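Local coordinates for protein 'Carboxyl esterase 2 (Tuber melanosporum Mel28, PDB 5MIF) that probably hydrolyses carboxylic esters, as an alpha/beta-hydrolase-fold carboxylesterase of a mycorrhizal truffle related to archaeal enzymes, at residues F55-I60 / I244-S249; L201-I204 / P209-K212; T221-E226 / S249-D254; T279-A284 / E294-R299. All coordinates share one frame; numbering follows the deposited sequence.

Interaction 1 (F55-I60 / I244-S249); sequences FPLPEI and IRFAAS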
loop_
_atom_site.group_PDB
_atom_site.type_symbol
_atom_site.label_atom_id
_atom_site.label_comp_id
_atom_site.label_asym_id
_atom_site.label_seq_id
_atom_site.Cartn_x
_atom_site.Cartn_y
_atom_site.Cartn_z
ATOM N N PHE A 55 -1.862 16.381 -32.067
ATOM C CA PHE A 55 -2.515 17.530 -32.680
ATOM C C PHE A 55 -3.558 17.091 -33.721
ATOM O O PHE A 55 -3.385 16.065 -34.387
ATOM C CB PHE A 55 -1.475 18.440 -33.338
ATOM C CG PHE A 55 -0.509 19.059 -32.370
ATOM C CD1 PHE A 55 -0.920 20.054 -31.496
ATOM C CD2 PHE A 55 0.821 18.666 -32.360
ATOM C CE1 PHE A 55 -0.023 20.630 -30.605
ATOM C CE2 PHE A 55 1.723 19.238 -31.478
ATOM C CZ PHE A 55 1.298 20.223 -30.599
ATOM N N PRO A 56 -4.654 17.861 -33.856
ATOM C CA PRO A 56 -4.959 19.052 -33.052
ATOM C C PRO A 56 -5.534 18.692 -31.678
ATOM O O PRO A 56 -6.258 17.698 -31.559
ATOM C CB PRO A 56 -6.004 19.790 -33.901
ATOM C CG PRO A 56 -6.687 18.705 -34.653
ATOM C CD PRO A 56 -5.649 17.647 -34.921
ATOM N N LEU A 57 -5.210 19.484 -30.659
ATOM C CA LEU A 57 -5.764 19.272 -29.326
ATOM C C LEU A 57 -7.206 19.770 -29.287
ATOM O O LEU A 57 -7.526 20.792 -29.892
ATOM C CB LEU A 57 -4.904 19.994 -28.285
ATOM C CG LEU A 57 -3.481 19.449 -28.177
ATOM C CD1 LEU A 57 -2.621 20.357 -27.319
ATOM C CD2 LEU A 57 -3.525 18.052 -27.593
ATOM N N PRO A 58 -8.079 19.071 -28.547
ATOM C CA PRO A 58 -9.454 19.521 -28.300
ATOM C C PRO A 58 -9.472 20.860 -27.572
ATOM O O PRO A 58 -8.498 21.189 -26.895
ATOM C CB PRO A 58 -10.034 18.420 -27.406
ATOM C CG PRO A 58 -9.140 17.236 -27.613
ATOM C CD PRO A 58 -7.781 17.799 -27.866
ATOM N N GLU A 59 -10.536 21.639 -27.694
ATOM C CA GLU A 59 -10.549 22.883 -26.945
ATOM C C GLU A 59 -11.258 22.650 -25.615
ATOM O O GLU A 59 -11.144 23.449 -24.688
ATOM C CB GLU A 59 -11.189 24.028 -27.745
ATOM C CG GLU A 59 -11.099 25.400 -27.040
ATOM C CD GLU A 59 -9.666 25.887 -26.741
ATOM O OE1 GLU A 59 -8.679 25.313 -27.262
ATOM O OE2 GLU A 59 -9.532 26.845 -25.942
ATOM N N ILE A 60 -11.932 21.517 -25.489
ATOM C CA ILE A 60 -12.373 21.115 -24.170
ATOM C C ILE A 60 -11.318 20.165 -23.614
ATOM O O ILE A 60 -11.051 19.113 -24.191
ATOM C CB ILE A 60 -13.757 20.458 -24.211
ATOM C CG1 ILE A 60 -14.802 21.496 -24.631
ATOM C CG2 ILE A 60 -14.098 19.820 -22.867
ATOM C CD1 ILE A 60 -14.720 22.786 -23.855
ATOM N N ILE A 244 4.425 10.362 -23.419
ATOM C CA ILE A 244 5.342 11.040 -22.506
ATOM C C ILE A 244 6.159 12.119 -23.219
ATOM O O ILE A 244 6.298 13.245 -22.724
ATOM C CB ILE A 244 6.305 10.035 -21.831
ATOM C CG1 ILE A 244 5.535 9.119 -20.876
ATOM C CG2 ILE A 244 7.407 10.757 -21.075
ATOM C CD1 ILE A 244 6.421 8.111 -20.159
ATOM N N ARG A 245 6.694 11.772 -24.384
ATOM C CA ARG A 245 7.526 12.696 -25.143
ATOM C C ARG A 245 6.702 13.874 -25.626
ATOM O O ARG A 245 7.151 15.016 -25.565
ATOM C CB ARG A 245 8.144 11.986 -26.337
ATOM C CG ARG A 245 9.095 10.897 -25.953
ATOM C CD ARG A 245 9.465 10.068 -27.156
ATOM N NE ARG A 245 10.209 8.881 -26.762
ATOM C CZ ARG A 245 11.480 8.900 -26.380
ATOM N NH1 ARG A 245 12.146 10.050 -26.330
ATOM N NH2 ARG A 245 12.087 7.771 -26.034
ATOM N N PHE A 246 5.490 13.580 -26.089
ATOM C CA PHE A 246 4.561 14.608 -26.526
ATOM C C PHE A 246 4.235 15.593 -25.402
ATOM O O PHE A 246 4.320 16.810 -25.589
ATOM C CB PHE A 246 3.280 13.963 -27.063
ATOM C CG PHE A 246 2.274 14.951 -27.583
ATOM C CD1 PHE A 246 1.359 15.549 -26.732
ATOM C CD2 PHE A 246 2.257 15.300 -28.924
ATOM C CE1 PHE A 246 0.434 16.467 -27.213
ATOM C CE2 PHE A 246 1.347 16.215 -29.406
ATOM C CZ PHE A 246 0.433 16.800 -28.557
ATOM N N ALA A 247 3.863 15.068 -24.237
ATOM C CA ALA A 247 3.515 15.923 -23.109
ATOM C C ALA A 247 4.709 16.773 -22.698
ATOM O O ALA A 247 4.561 17.972 -22.417
ATOM C CB ALA A 247 3.022 15.090 -21.928
ATOM N N ALA A 248 5.889 16.152 -22.676
ATOM C CA ALA A 248 7.112 16.842 -22.289
ATOM C C ALA A 248 7.503 17.926 -23.295
ATOM O O ALA A 248 8.128 18.929 -22.928
ATOM C CB ALA A 248 8.251 15.851 -22.136
ATOM N N SER A 249 7.163 17.703 -24.563
ATOM C CA SER A 249 7.497 18.659 -25.622
ATOM C C SER A 249 6.585 19.886 -25.580
ATOM O O SER A 249 6.984 20.960 -26.018
ATOM C CB SER A 249 7.437 17.994 -27.007
ATOM O OG SER A 249 6.100 17.826 -27.440
#

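Interaction 2 (L201-I204 / P209-K212); sequences LLSI and PLPK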
loop_
_atom_site.group_PDB
_atom_site.type_symbol
_atom_site.label_atom_id
_atom_site.label_comp_id
_atom_site.label_asym_id
_atom_site.label_seq_id
_atom_site.Cartn_x
_atom_site.Cartn_y
_atom_site.Cartn_z
ATOM N N LEU A 201 9.711 21.997 -3.602
ATOM C CA LEU A 201 11.071 22.465 -3.825
ATOM C C LEU A 201 11.147 23.998 -3.845
ATOM O O LEU A 201 12.052 24.588 -3.263
ATOM C CB LEU A 201 11.624 21.876 -5.127
ATOM C CG LEU A 201 13.030 22.306 -5.553
ATOM C CD1 LEU A 201 14.045 21.916 -4.499
ATOM C CD2 LEU A 201 13.384 21.683 -6.894
ATOM N N LEU A 202 10.180 24.637 -4.498
ATOM C CA LEU A 202 10.127 26.092 -4.548
ATOM C C LEU A 202 9.902 26.661 -3.139
ATOM O O LEU A 202 10.421 27.723 -2.799
ATOM C CB LEU A 202 9.027 26.564 -5.526
ATOM C CG LEU A 202 9.248 26.357 -7.039
ATOM C CD1 LEU A 202 7.981 26.632 -7.861
ATOM C CD2 LEU A 202 10.411 27.214 -7.562
ATOM N N SER A 203 9.112 25.973 -2.321
ATOM C CA SER A 203 8.908 26.423 -0.942
ATOM C C SER A 203 10.223 26.385 -0.158
ATOM O O SER A 203 10.509 27.272 0.651
ATOM C CB SER A 203 7.860 25.568 -0.241
ATOM O OG SER A 203 6.659 25.562 -0.979
ATOM N N ILE A 204 11.020 25.350 -0.409
ATOM C CA ILE A 204 12.312 25.205 0.250
ATOM C C ILE A 204 13.251 26.332 -0.195
ATOM O O ILE A 204 13.827 27.025 0.635
ATOM C CB ILE A 204 12.918 23.823 -0.040
ATOM C CG1 ILE A 204 12.149 22.759 0.758
ATOM C CG2 ILE A 204 14.396 23.795 0.322
ATOM C CD1 ILE A 204 12.266 21.355 0.217
ATOM N N PRO A 209 6.208 28.158 3.892
ATOM C CA PRO A 209 5.751 26.924 4.553
ATOM C C PRO A 209 5.496 25.721 3.636
ATOM O O PRO A 209 4.873 25.824 2.566
ATOM C CB PRO A 209 4.446 27.362 5.235
ATOM C CG PRO A 209 4.662 28.807 5.523
ATOM C CD PRO A 209 5.447 29.335 4.349
ATOM N N LEU A 210 6.025 24.583 4.081
ATOM C CA LEU A 210 5.826 23.271 3.479
ATOM C C LEU A 210 4.591 22.607 4.051
ATOM O O LEU A 210 4.185 22.926 5.157
ATOM C CB LEU A 210 7.043 22.373 3.731
ATOM C CG LEU A 210 8.301 22.602 2.907
ATOM C CD1 LEU A 210 9.450 21.837 3.544
ATOM C CD2 LEU A 210 8.076 22.172 1.445
ATOM N N PRO A 211 3.999 21.661 3.316
ATOM C CA PRO A 211 2.871 20.928 3.900
ATOM C C PRO A 211 3.344 19.953 4.974
ATOM O O PRO A 211 4.526 19.619 4.985
ATOM C CB PRO A 211 2.285 20.186 2.695
ATOM C CG PRO A 211 3.503 19.899 1.842
ATOM C CD PRO A 211 4.354 21.152 1.976
ATOM N N LYS A 212 2.444 19.493 5.842
ATOM C CA LYS A 212 2.802 18.499 6.853
ATOM C C LYS A 212 3.047 17.138 6.210
ATOM O O LYS A 212 3.789 16.303 6.729
ATOM C CB LYS A 212 1.706 18.381 7.912
ATOM C CG LYS A 212 1.953 19.196 9.171
ATOM C CD LYS A 212 0.853 18.937 10.189
ATOM C CE LYS A 212 0.830 19.993 11.280
ATOM N NZ LYS A 212 -0.292 19.714 12.219
HETATM O O HOH W 1 5.088 27.399 0.327
#

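Interaction 3 (T221-E226 / S249-D254); sequences TDLACE and SLFTPD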
loop_
_atom_site.group_PDB
_atom_site.type_symbol
_atom_site.label_atom_id
_atom_site.label_comp_id
_atom_site.label_asym_id
_atom_site.label_seq_id
_atom_site.Cartn_x
_atom_site.Cartn_y
_atom_site.Cartn_z
ATOM N N THR A 221 9.113 12.776 -12.169
ATOM C CA THR A 221 10.100 13.451 -11.342
ATOM C C THR A 221 11.302 13.884 -12.162
ATOM O O THR A 221 12.068 14.755 -11.745
ATOM C CB THR A 221 10.578 12.543 -10.200
ATOM O OG1 THR A 221 11.121 11.345 -10.765
ATOM C CG2 THR A 221 9.429 12.168 -9.296
ATOM N N ASP A 222 11.451 13.282 -13.335
ATOM C CA ASP A 222 12.603 13.555 -14.195
ATOM C C ASP A 222 12.147 13.628 -15.647
ATOM O O ASP A 222 11.797 12.613 -16.247
ATOM C CB ASP A 222 13.675 12.474 -14.013
ATOM C CG ASP A 222 15.015 12.855 -14.634
ATOM O OD1 ASP A 222 15.053 13.749 -15.507
ATOM O OD2 ASP A 222 16.041 12.267 -14.234
ATOM N N LEU A 223 12.115 14.838 -16.199
ATOM C CA LEU A 223 11.621 15.033 -17.556
ATOM C C LEU A 223 12.743 14.927 -18.589
ATOM O O LEU A 223 12.487 14.879 -19.793
ATOM C CB LEU A 223 10.924 16.390 -17.684
ATOM C CG LEU A 223 9.443 16.462 -17.289
ATOM C CD1 LEU A 223 9.205 16.015 -15.847
ATOM C CD2 LEU A 223 8.898 17.854 -17.501
ATOM N N ALA A 224 13.984 14.912 -18.113
ATOM C CA ALA A 224 15.143 14.967 -18.997
ATOM C C ALA A 224 15.611 13.581 -19.398
ATOM O O ALA A 224 15.894 13.325 -20.563
ATOM C CB ALA A 224 16.276 15.721 -18.331
ATOM N N CYS A 225 15.687 12.685 -18.423
ATOM C CA CYS A 225 16.264 11.378 -18.658
ATOM C C CYS A 225 15.198 10.307 -18.759
ATOM O O CYS A 225 14.103 10.424 -18.204
ATOM C CB CYS A 225 17.274 11.033 -17.561
ATOM S SG CYS A 225 18.819 11.974 -17.720
ATOM N N GLU A 226 15.526 9.275 -19.516
ATOM C CA GLU A 226 14.713 8.084 -19.587
ATOM C C GLU A 226 15.273 7.047 -18.634
ATOM O O GLU A 226 16.489 6.976 -18.418
ATOM C CB GLU A 226 14.668 7.578 -21.015
ATOM C CG GLU A 226 14.185 8.660 -21.947
ATOM C CD GLU A 226 13.682 8.124 -23.249
ATOM O OE1 GLU A 226 14.197 7.075 -23.693
ATOM O OE2 GLU A 226 12.768 8.752 -23.822
ATOM N N SER A 249 7.163 17.703 -24.563
ATOM C CA SER A 249 7.497 18.659 -25.622
ATOM C C SER A 249 6.585 19.886 -25.580
ATOM O O SER A 249 6.984 20.960 -26.018
ATOM C CB SER A 249 7.437 17.994 -27.007
ATOM O OG SER A 249 6.100 17.826 -27.440
ATOM N N LEU A 250 5.369 19.738 -25.056
ATOM C CA LEU A 250 4.480 20.890 -24.906
ATOM C C LEU A 250 4.756 21.665 -23.622
ATOM O O LEU A 250 4.646 22.895 -23.598
ATOM C CB LEU A 250 3.011 20.470 -24.929
ATOM C CG LEU A 250 2.492 19.860 -26.228
ATOM C CD1 LEU A 250 0.977 19.830 -26.215
ATOM C CD2 LEU A 250 3.018 20.642 -27.415
ATOM N N PHE A 251 5.106 20.943 -22.559
ATOM C CA PHE A 251 5.320 21.545 -21.244
ATOM C C PHE A 251 6.728 22.139 -21.141
ATOM O O PHE A 251 6.905 23.251 -20.661
ATOM C CB PHE A 251 5.078 20.488 -20.150
ATOM C CG PHE A 251 5.346 20.967 -18.755
ATOM C CD1 PHE A 251 4.587 21.994 -18.199
ATOM C CD2 PHE A 251 6.317 20.350 -17.970
ATOM C CE1 PHE A 251 4.810 22.425 -16.901
ATOM C CE2 PHE A 251 6.549 20.775 -16.670
ATOM C CZ PHE A 251 5.790 21.809 -16.130
ATOM N N THR A 252 7.717 21.401 -21.637
ATOM C CA THR A 252 9.098 21.869 -21.685
ATOM C C THR A 252 9.639 21.742 -23.119
ATOM O O THR A 252 10.430 20.842 -23.406
ATOM C CB THR A 252 10.018 21.077 -20.722
ATOM O OG1 THR A 252 9.764 19.670 -20.870
ATOM C CG2 THR A 252 9.764 21.475 -19.274
ATOM N N PRO A 253 9.191 22.637 -24.026
ATOM C CA PRO A 253 9.628 22.611 -25.428
ATOM C C PRO A 253 11.146 22.760 -25.580
ATOM O O PRO A 253 11.714 22.223 -26.522
ATOM C CB PRO A 253 8.887 23.801 -26.055
ATOM C CG PRO A 253 8.441 24.651 -24.903
ATOM C CD PRO A 253 8.191 23.694 -23.784
ATOM N N ASP A 254 11.786 23.484 -24.667
ATOM C CA ASP A 254 13.242 23.580 -24.649
ATOM C C ASP A 254 13.810 22.455 -23.776
ATOM O O ASP A 254 13.661 22.487 -22.559
ATOM C CB ASP A 254 13.689 24.954 -24.132
ATOM C CG ASP A 254 15.209 25.131 -24.133
ATOM O OD1 ASP A 254 15.939 24.195 -24.512
ATOM O OD2 ASP A 254 15.677 26.209 -23.714
#

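Interaction 4 (T279-A284 / E294-R299); sequences TLIVVA and EDFGRR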
loop_
_atom_site.group_PDB
_atom_site.type_symbol
_atom_site.label_atom_id
_atom_site.label_comp_id
_atom_site.label_asym_id
_atom_site.label_seq_id
_atom_site.Cartn_x
_atom_site.Cartn_y
_atom_site.Cartn_z
ATOM N N THR A 279 6.737 12.153 2.946
ATOM C CA THR A 279 6.128 11.868 1.670
ATOM C C THR A 279 5.751 10.398 1.501
ATOM O O THR A 279 6.525 9.498 1.843
ATOM C CB THR A 279 7.099 12.280 0.551
ATOM O OG1 THR A 279 7.274 13.704 0.590
ATOM C CG2 THR A 279 6.602 11.828 -0.797
ATOM N N LEU A 280 4.549 10.161 0.991
ATOM C CA LEU A 280 4.138 8.827 0.571
ATOM C C LEU A 280 4.098 8.759 -0.961
ATOM O O LEU A 280 3.414 9.559 -1.612
ATOM C CB LEU A 280 2.766 8.473 1.157
ATOM C CG LEU A 280 2.049 7.272 0.535
ATOM C CD1 LEU A 280 2.787 5.960 0.820
ATOM C CD2 LEU A 280 0.631 7.190 1.041
ATOM N N ILE A 281 4.827 7.806 -1.533
ATOM C CA ILE A 281 4.816 7.607 -2.979
ATOM C C ILE A 281 4.178 6.281 -3.353
ATOM O O ILE A 281 4.547 5.226 -2.836
ATOM C CB ILE A 281 6.238 7.678 -3.559
ATOM C CG1 ILE A 281 6.844 9.046 -3.248
ATOM C CG2 ILE A 281 6.223 7.391 -5.069
ATOM C CD1 ILE A 281 8.318 9.168 -3.596
ATOM N N VAL A 282 3.203 6.341 -4.247
ATOM C CA VAL A 282 2.521 5.150 -4.726
ATOM C C VAL A 282 2.753 5.046 -6.232
ATOM O O VAL A 282 2.558 6.020 -6.947
ATOM C CB VAL A 282 1.011 5.218 -4.402
ATOM C CG1 VAL A 282 0.296 4.010 -4.942
ATOM C CG2 VAL A 282 0.806 5.332 -2.889
ATOM N N VAL A 283 3.183 3.885 -6.716
ATOM C CA VAL A 283 3.430 3.717 -8.156
ATOM C C VAL A 283 2.672 2.510 -8.707
ATOM O O VAL A 283 2.334 1.582 -7.965
ATOM C CB VAL A 283 4.940 3.552 -8.484
ATOM C CG1 VAL A 283 5.714 4.831 -8.147
ATOM C CG2 VAL A 283 5.524 2.319 -7.768
ATOM N N ALA A 284 2.371 2.546 -10.003
ATOM C CA ALA A 284 1.770 1.397 -10.667
ATOM C C ALA A 284 2.877 0.477 -11.168
ATOM O O ALA A 284 3.936 0.947 -11.565
ATOM C CB ALA A 284 0.876 1.844 -11.821
ATOM N N GLU A 294 10.005 5.572 -7.764
ATOM C CA GLU A 294 10.748 4.707 -6.848
ATOM C C GLU A 294 12.141 5.269 -6.569
ATOM O O GLU A 294 12.574 5.326 -5.417
ATOM C CB GLU A 294 10.823 3.275 -7.412
ATOM C CG GLU A 294 9.454 2.592 -7.493
ATOM C CD GLU A 294 9.496 1.100 -7.866
ATOM O OE1 GLU A 294 10.497 0.619 -8.432
ATOM O OE2 GLU A 294 8.503 0.396 -7.573
ATOM N N ASP A 295 12.830 5.707 -7.620
ATOM C CA ASP A 295 14.148 6.322 -7.454
ATOM C C ASP A 295 14.060 7.597 -6.621
ATOM O O ASP A 295 14.920 7.845 -5.772
ATOM C CB ASP A 295 14.788 6.626 -8.813
ATOM C CG ASP A 295 15.259 5.372 -9.529
ATOM O OD1 ASP A 295 15.410 4.323 -8.865
ATOM O OD2 ASP A 295 15.477 5.433 -10.756
ATOM N N PHE A 296 13.033 8.404 -6.866
ATOM C CA PHE A 296 12.853 9.634 -6.102
ATOM C C PHE A 296 12.642 9.300 -4.615
ATOM O O PHE A 296 13.223 9.940 -3.735
ATOM C CB PHE A 296 11.679 10.453 -6.662
ATOM C CG PHE A 296 11.549 11.832 -6.068
ATOM C CD1 PHE A 296 12.583 12.748 -6.160
ATOM C CD2 PHE A 296 10.374 12.223 -5.443
ATOM C CE1 PHE A 296 12.458 14.029 -5.620
ATOM C CE2 PHE A 296 10.234 13.501 -4.912
ATOM C CZ PHE A 296 11.278 14.406 -4.996
ATOM N N GLY A 297 11.808 8.300 -4.341
ATOM C CA GLY A 297 11.570 7.878 -2.973
ATOM C C GLY A 297 12.822 7.366 -2.270
ATOM O O GLY A 297 13.102 7.768 -1.135
ATOM N N ARG A 298 13.596 6.523 -2.953
ATOM C CA ARG A 298 14.847 5.996 -2.384
ATOM C C ARG A 298 15.792 7.138 -2.054
ATOM O O ARG A 298 16.480 7.132 -1.031
ATOM C CB ARG A 298 15.530 5.028 -3.346
ATOM C CG ARG A 298 14.764 3.752 -3.580
ATOM C CD ARG A 298 15.531 2.838 -4.503
ATOM N NE ARG A 298 14.928 1.515 -4.598
ATOM C CZ ARG A 298 14.434 1.003 -5.722
ATOM N NH1 ARG A 298 14.462 1.714 -6.847
ATOM N NH2 ARG A 298 13.907 -0.219 -5.722
ATOM N N ARG A 299 15.801 8.138 -2.926
ATOM C CA ARG A 299 16.617 9.316 -2.712
ATOM C C ARG A 299 16.160 10.097 -1.458
ATOM O O ARG A 299 16.986 10.500 -0.643
ATOM C CB ARG A 299 16.588 10.173 -3.971
ATOM C CG ARG A 299 17.426 11.378 -3.885
ATOM C CD ARG A 299 18.177 11.659 -5.163
ATOM N NE ARG A 299 19.055 12.772 -4.861
ATOM C CZ ARG A 299 19.017 13.953 -5.451
ATOM N NH1 ARG A 299 18.171 14.175 -6.452
ATOM N NH2 ARG A 299 19.858 14.896 -5.052
#

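Interaction 1 (F55-I60 / I244-S249)
CE2 of Phe246 comes over one face of the Phe55 ring, 3.7 Å from Phe55 CE2, with Phe246 CZ above the same face and displaced toward its rim. The rings are neither stacked nor edge-to-face: their centroids stand 5.2 Å apart and the planes are inclined at 58°. With CG anti to the backbone N (chi1 -178°), the Phe246 ring reaches toward the 55-60 loop. Phe55 instead has CG anti to its own carbonyl carbon (chi1 -64°), which brings its ring round to the helix. In this alpha/beta hydrolase the contact joins the loop between helix 37-47 and strand 75-82 to helix 241-251 at the surface. Leu57 adds a looser touch, its CD2 4.3 Å from Phe246 CZ. A serine in place of Phe246 would probably open a gap between loop and helix, leaving Phe55 and Leu57 to rely on Leu250 for their packing on this helix. Leu250, one turn on, packs against both Phe55 and Leu57, and Phe53 touches Phe246. On the helix itself, Ser249 OG donates to Phe246 O at 2.8 Å.

Interaction 2 (L201-I204 / P209-K212)
Leu210 makes the apolar part of the contact, spreading its two methyl groups over the last turn of helix 191-206. Its CD2 lies 3.8 Å from Ser203 CB, while CD1 lies 4.0 Å from Ile204 CG1, so the forked end of the leucine spans two consecutive helix residues. The leucine CG is anti to the carbonyl carbon (chi1 -76°), a turn that swings the fork back toward the helix. Ile204 presents CG1, and its side chain passes that of Leu210 at a slant.

The polar part is indirect. Ser203 OG and Pro209 O are 4.0 Å apart, too far for a direct bond, and a water bridges them, donating to Ser203 OG and to Pro209 O at 2.7 Å each. The serine hydroxyl is also hydrogen-bonded to Val199 O, one turn back.

The contact folds the connection that leads to strand 213-217 back on the end of helix 191-206, part of a beta-alpha-beta crossover in the central sheet. With no charged group engaged across it, the contact rests on leucine methyls against helix methylenes and on one bridging water, which lets a proline carbonyl and a helix hydroxyl share a partner without meeting.

Interaction 3 (T221-E226 / S249-D254)
The ring of Phe251 is met at its edge, in plane, by a methyl group of Leu223: CD2 of Leu223 lies 3.6 Å from Phe251 CD2 and 3.8 Å from Phe251 CE2. The two side chains cross at about a right angle. Beyond these segments, Trp120 stacks with the same ring, and Pro159, Asn160 and Glu194 also touch Phe251. The phenyl group has CG anti to the backbone N (chi1 177°), which carries it off the end of helix 241-251 toward the 221-226 loop.

Leu223 CD2 also reaches Thr252, lying 3.9 Å from Thr252 OG1 and close to its CG2, so one methyl serves two successive residues. The threonine hydroxyl is hydrogen-bonded to Ala248 O, and its contact with the leucine is only packing.

The other flat group is the Asp222 carboxylate. Its OD1 accepts from Ala224 N at 3.0 Å, on the anti side, and from Cys225 N at 3.2 Å, from above the plane; both donors come from the same face. OD2 makes a salt bridge with Arg267. Together these bonds hold the turn that carries Leu223.

Asp222 and the two backbone N-H groups thus form an Asx turn extended into an Asx motif. It sits in the loop following strand 213-217 of the alpha/beta hydrolase fold, where its leucine packs against the C-terminal end of helix 241-251.

Interaction 4 (T279-A284 / E294-R299)
Ile281 has CG1 anti to its carbonyl carbon (chi1 -60°) and CD1 extended beyond it, which carries the methyl to the helix backbone. Phe296 answers with CG anti to the backbone N (chi1 -171°), its ring meeting the isoleucine obliquely. Ile281 CD1 settles 3.6 Å from Gly297 CA, with Phe296 CD2 at 4.1 Å to one side. A CB on Gly297 would point toward the strand and fall close to this methyl, so the absence of a side chain permits the tight approach.

Two residues along the strand, Val283 CG2 meets the carboxylate end of Glu294, lying 3.6 Å from Glu294 OE2 and 3.9 Å from Glu294 CG. The two side chains cross at about a right angle. Glu294 OE2 forms a salt bridge with Arg311, on the neighbouring strand 307-312; the Arg311 side chain also touches Val283. The strand and helix segments run nearly antiparallel, at 156°, with their axes 9.1 Å apart, as in the beta-alpha-beta unit of strand 279-284, helix 290-302 and strand 307-312. Leu313 of the second subunit packs on Glu294, and Glu285 of that subunit makes a salt bridge with Arg298.

The interface is apolar at Ile281, but at Val283 a methyl lies against a carboxylate oxygen; the buried carboxylate of Glu294 has its charge matched by Arg311, which would probably favour its ionised form.

From the N terminus, residues 55-60 come first and pack on helix 241-251, far along the chain, so interaction 1 closes a long loop containing much of the central sheet. Nested within it, interaction 2 closes a short loop between helix 191-206 and the approach to strand 213-217. Interaction 3 starts inside the span of interaction 1 and ends beyond it, so the two cross; they share Ser249, and Arg245 forms a salt bridge with Glu226. Interaction 4 follows in series, pairing strand 279-284 with helix 290-302, and touches interaction 3 where Thr221 packs on Phe296. Interaction 2 stands apart, its centre about 30 Å from that of interaction 1.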